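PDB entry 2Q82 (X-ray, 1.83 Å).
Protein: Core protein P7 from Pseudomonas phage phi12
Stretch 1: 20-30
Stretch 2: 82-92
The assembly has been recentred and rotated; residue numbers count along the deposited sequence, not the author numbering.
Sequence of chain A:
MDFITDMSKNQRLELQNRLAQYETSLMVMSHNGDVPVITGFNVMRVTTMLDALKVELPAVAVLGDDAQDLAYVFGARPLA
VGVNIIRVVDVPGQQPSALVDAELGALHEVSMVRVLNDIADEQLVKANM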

# COMPACT_ATOMS: atom_id res chain seq x y z
N ALA A 20 -18.21 13.25 -3.43
CA ALA A 20 -16.85 13.74 -3.31
C ALA A 20 -16.00 12.71 -2.59
O ALA A 20 -14.85 12.48 -2.95
CB ALA A 20 -16.81 15.06 -2.58
N GLN A 21 -16.57 12.07 -1.58
CA GLN A 21 -15.84 11.08 -0.82
C GLN A 21 -15.72 9.72 -1.50
O GLN A 21 -14.68 9.07 -1.41
CB GLN A 21 -16.37 10.95 0.60
CG GLN A 21 -17.73 10.31 0.71
CD GLN A 21 -18.10 10.01 2.15
OE1 GLN A 21 -17.90 8.90 2.64
NE2 GLN A 21 -18.65 11.01 2.84
N TYR A 22 -16.77 9.28 -2.20
CA TYR A 22 -16.64 8.15 -3.11
C TYR A 22 -15.44 8.37 -4.01
O TYR A 22 -14.58 7.51 -4.15
CB TYR A 22 -17.88 7.99 -4.00
CG TYR A 22 -19.18 7.78 -3.28
CD1 TYR A 22 -19.21 7.37 -1.96
CD2 TYR A 22 -20.39 8.00 -3.92
CE1 TYR A 22 -20.41 7.18 -1.30
CE2 TYR A 22 -21.58 7.81 -3.28
CZ TYR A 22 -21.59 7.40 -1.97
OH TYR A 22 -22.79 7.22 -1.34
N GLU A 23 -15.42 9.54 -4.64
CA GLU A 23 -14.40 9.87 -5.64
C GLU A 23 -12.95 9.69 -5.22
O GLU A 23 -12.08 9.39 -6.04
CB GLU A 23 -14.53 11.31 -6.08
CG GLU A 23 -15.68 11.67 -6.96
CD GLU A 23 -15.81 13.18 -7.06
OE1 GLU A 23 -14.81 13.86 -6.73
OE2 GLU A 23 -16.87 13.68 -7.47
N THR A 24 -12.69 9.97 -3.96
CA THR A 24 -11.35 9.88 -3.44
C THR A 24 -11.10 8.72 -2.47
O THR A 24 -10.17 8.77 -1.66
CB THR A 24 -10.96 11.13 -2.68
OG1 THR A 24 -11.94 11.35 -1.66
CG2 THR A 24 -10.94 12.32 -3.56
N SER A 25 -11.95 7.70 -2.51
CA SER A 25 -11.75 6.56 -1.63
C SER A 25 -11.70 5.27 -2.42
O SER A 25 -12.13 5.19 -3.56
CB SER A 25 -12.86 6.41 -0.61
OG SER A 25 -13.15 7.62 0.06
N LEU A 26 -11.20 4.25 -1.76
CA LEU A 26 -11.13 2.95 -2.38
C LEU A 26 -12.23 2.09 -1.78
O LEU A 26 -12.29 1.95 -0.56
CB LEU A 26 -9.78 2.30 -2.09
CG LEU A 26 -9.74 0.82 -2.46
CD1 LEU A 26 -9.80 0.67 -3.96
CD2 LEU A 26 -8.49 0.19 -1.92
N MSE A 27 -13.12 1.54 -2.60
CA MSE A 27 -14.12 0.68 -1.99
C MSE A 27 -13.52 -0.68 -1.84
O MSE A 27 -12.82 -1.18 -2.71
CB MSE A 27 -15.38 0.42 -2.78
CG MSE A 27 -15.85 1.43 -3.72
SE MSE A 27 -16.82 2.76 -2.82
CE MSE A 27 -15.26 3.83 -2.77
N VAL A 28 -13.92 -1.28 -0.74
CA VAL A 28 -13.46 -2.57 -0.35
C VAL A 28 -14.62 -3.51 -0.11
O VAL A 28 -15.51 -3.23 0.68
CB VAL A 28 -12.65 -2.41 0.89
CG1 VAL A 28 -12.52 -3.71 1.60
CG2 VAL A 28 -11.31 -1.86 0.52
N MSE A 29 -14.56 -4.65 -0.78
CA MSE A 29 -15.64 -5.61 -0.68
C MSE A 29 -15.26 -7.00 -0.18
O MSE A 29 -14.44 -7.68 -0.80
CB MSE A 29 -16.30 -5.71 -2.06
CG MSE A 29 -17.30 -6.81 -2.22
SE MSE A 29 -17.75 -7.17 -4.09
CE MSE A 29 -19.06 -8.56 -3.73
N SER A 30 -15.86 -7.43 0.93
CA SER A 30 -15.62 -8.75 1.49
C SER A 30 -16.36 -9.76 0.63
O SER A 30 -17.59 -9.72 0.54
CB SER A 30 -16.12 -8.85 2.91
OG SER A 30 -15.96 -10.18 3.39
N GLY A 82 -3.01 5.29 3.33
CA GLY A 82 -2.77 6.49 2.54
C GLY A 82 -3.95 6.88 1.68
O GLY A 82 -3.89 7.84 0.91
N VAL A 83 -5.03 6.13 1.82
CA VAL A 83 -6.24 6.42 1.06
C VAL A 83 -7.42 5.97 1.90
O VAL A 83 -7.33 5.00 2.64
CB VAL A 83 -6.23 5.69 -0.29
CG1 VAL A 83 -6.16 4.21 -0.08
CG2 VAL A 83 -7.47 6.04 -1.06
N ASN A 84 -8.52 6.70 1.78
CA ASN A 84 -9.71 6.37 2.53
C ASN A 84 -10.30 5.06 2.03
O ASN A 84 -10.37 4.83 0.85
CB ASN A 84 -10.77 7.44 2.37
CG ASN A 84 -11.83 7.33 3.42
OD1 ASN A 84 -13.03 7.44 3.14
ND2 ASN A 84 -11.40 7.12 4.66
N ILE A 85 -10.74 4.23 2.97
CA ILE A 85 -11.32 2.95 2.63
C ILE A 85 -12.77 2.96 3.01
O ILE A 85 -13.15 3.36 4.10
CB ILE A 85 -10.65 1.83 3.41
CG1 ILE A 85 -9.18 1.78 3.04
CG2 ILE A 85 -11.35 0.51 3.14
CD1 ILE A 85 -8.38 2.67 3.83
N ILE A 86 -13.60 2.48 2.09
CA ILE A 86 -15.01 2.42 2.33
C ILE A 86 -15.40 0.97 2.20
O ILE A 86 -15.22 0.37 1.14
CB ILE A 86 -15.77 3.23 1.29
CG1 ILE A 86 -15.55 4.73 1.52
CG2 ILE A 86 -17.22 2.87 1.34
CD1 ILE A 86 -15.96 5.61 0.34
N ARG A 87 -15.96 0.40 3.26
CA ARG A 87 -16.36 -0.99 3.21
C ARG A 87 -17.75 -1.11 2.61
O ARG A 87 -18.70 -0.53 3.12
CB ARG A 87 -16.37 -1.55 4.62
CG ARG A 87 -16.86 -2.95 4.72
CD ARG A 87 -16.83 -3.34 6.16
NE ARG A 87 -17.49 -4.61 6.37
CZ ARG A 87 -17.85 -5.06 7.56
NH1 ARG A 87 -17.60 -4.36 8.66
NH2 ARG A 87 -18.46 -6.23 7.66
N VAL A 88 -17.88 -1.87 1.53
CA VAL A 88 -19.18 -1.99 0.91
C VAL A 88 -19.88 -3.33 1.03
O VAL A 88 -19.27 -4.40 0.99
CB VAL A 88 -19.16 -1.62 -0.58
CG1 VAL A 88 -18.69 -0.20 -0.74
CG2 VAL A 88 -18.27 -2.57 -1.35
N VAL A 89 -21.19 -3.22 1.15
CA VAL A 89 -22.04 -4.38 1.27
C VAL A 89 -23.24 -4.24 0.34
O VAL A 89 -23.41 -3.24 -0.33
CB VAL A 89 -22.55 -4.56 2.70
CG1 VAL A 89 -21.38 -4.92 3.60
CG2 VAL A 89 -23.24 -3.29 3.18
N ASP A 90 -24.05 -5.28 0.34
CA ASP A 90 -25.25 -5.35 -0.46
C ASP A 90 -24.96 -5.37 -1.93
O ASP A 90 -25.76 -4.91 -2.73
CB ASP A 90 -26.18 -4.18 -0.16
CG ASP A 90 -26.73 -4.23 1.25
OD1 ASP A 90 -26.85 -5.34 1.81
OD2 ASP A 90 -27.08 -3.16 1.78
N VAL A 91 -23.78 -5.89 -2.31
CA VAL A 91 -23.46 -5.99 -3.72
C VAL A 91 -24.21 -7.25 -4.13
O VAL A 91 -24.09 -8.29 -3.50
CB VAL A 91 -21.97 -6.16 -3.95
CG1 VAL A 91 -21.72 -6.42 -5.41
CG2 VAL A 91 -21.23 -4.90 -3.50
N PRO A 92 -24.97 -7.19 -5.23
CA PRO A 92 -25.69 -8.39 -5.64
C PRO A 92 -24.79 -9.56 -5.88
O PRO A 92 -23.84 -9.45 -6.63
CB PRO A 92 -26.42 -7.95 -6.91
CG PRO A 92 -26.44 -6.52 -6.86
CD PRO A 92 -25.25 -6.05 -6.11
O HOH W 1 -8.57 9.26 0.52
O HOH W 2 -17.62 -6.00 2.52

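What makes Ile 86 the centre of this contact? It covers the most surface of any residue here, about 102 Å², and it works through both backbone and side chain. Its backbone is bonded in both directions to the neighbouring strand: Ile 86 N donates to Leu 26 O at 3.0 Å, and Ile 86 O accepts from Val 28 N at 2.8 Å. Ile 86 O also lies 3.3 Å from Met 27 CA in a CA-H...O contact, so one acceptor serves two neighbouring residues. The side chain, with chi1 m and chi2 t, sets CD1 among Tyr 22, Ser 25 and Met 27: Ile 86 CD1 is 3.3 Å from Ser 25 CB and 3.7 Å from Met 27 CE, and it approaches Tyr 22 CD1 at 4.4 Å, lying at the edge of the ring and near its plane.

How do the two strands hold their register? They run parallel, and Leu 26, Met 27 and Val 28 pair with Ile 85, Ile 86 and Arg 87. In a parallel ladder, a residue's NH and CO reach two different residues of the partner strand, and the bonds here follow that pattern. Leu 26 N donates to Asn 84 O at 2.8 Å, while Leu 26 O receives Ile 86 N; two residues on, Val 28 N donates to Ile 86 O and Val 28 O receives Val 88 N at 2.9 Å. All four bonds are close to straight, with angles at hydrogen of 159° to 172°. Beyond the last of them, water 2 extends the link, accepting from Ser 30 N and donating to Val 88 O, both at 2.8 Å. At the other end water 1 does the same for Thr 24 O and Asn 84 N.

What do Val 88 and Val 28 add? On the face that also carries Ile 86 and Met 27, Val 88 touches two selenomethionines: Val 88 CG1 is 3.9 Å from Met 27 CB, and Val 88 CG2 is 3.8 Å from Met 29 CB. Val 28 points to the opposite face, and Val 28 CG2 lies 3.5 Å from Ile 85 CG2, a close apolar contact on the side shared with Leu 26 and Arg 87. Met 29, the neighbour of both, is fully extended, t at all three chi angles, and this lets it reach beyond the ladder, where Met 29 CE packs 3.8 Å from Val 91 CB. The contact therefore continues past Val 89, where the strand ends.

Where does the polar side chain of Ser 25 fit? Its hydroxyl is turned to its own stretch, with Ser 25 OG donating to Gln 21 O at 2.6 Å. This short bond ties Ser 25 back to the helix. Ser 25 OG is also 3.1 Å from Asn 84 OD1, but with the donation directed to Gln 21 that approach is best read as proximity.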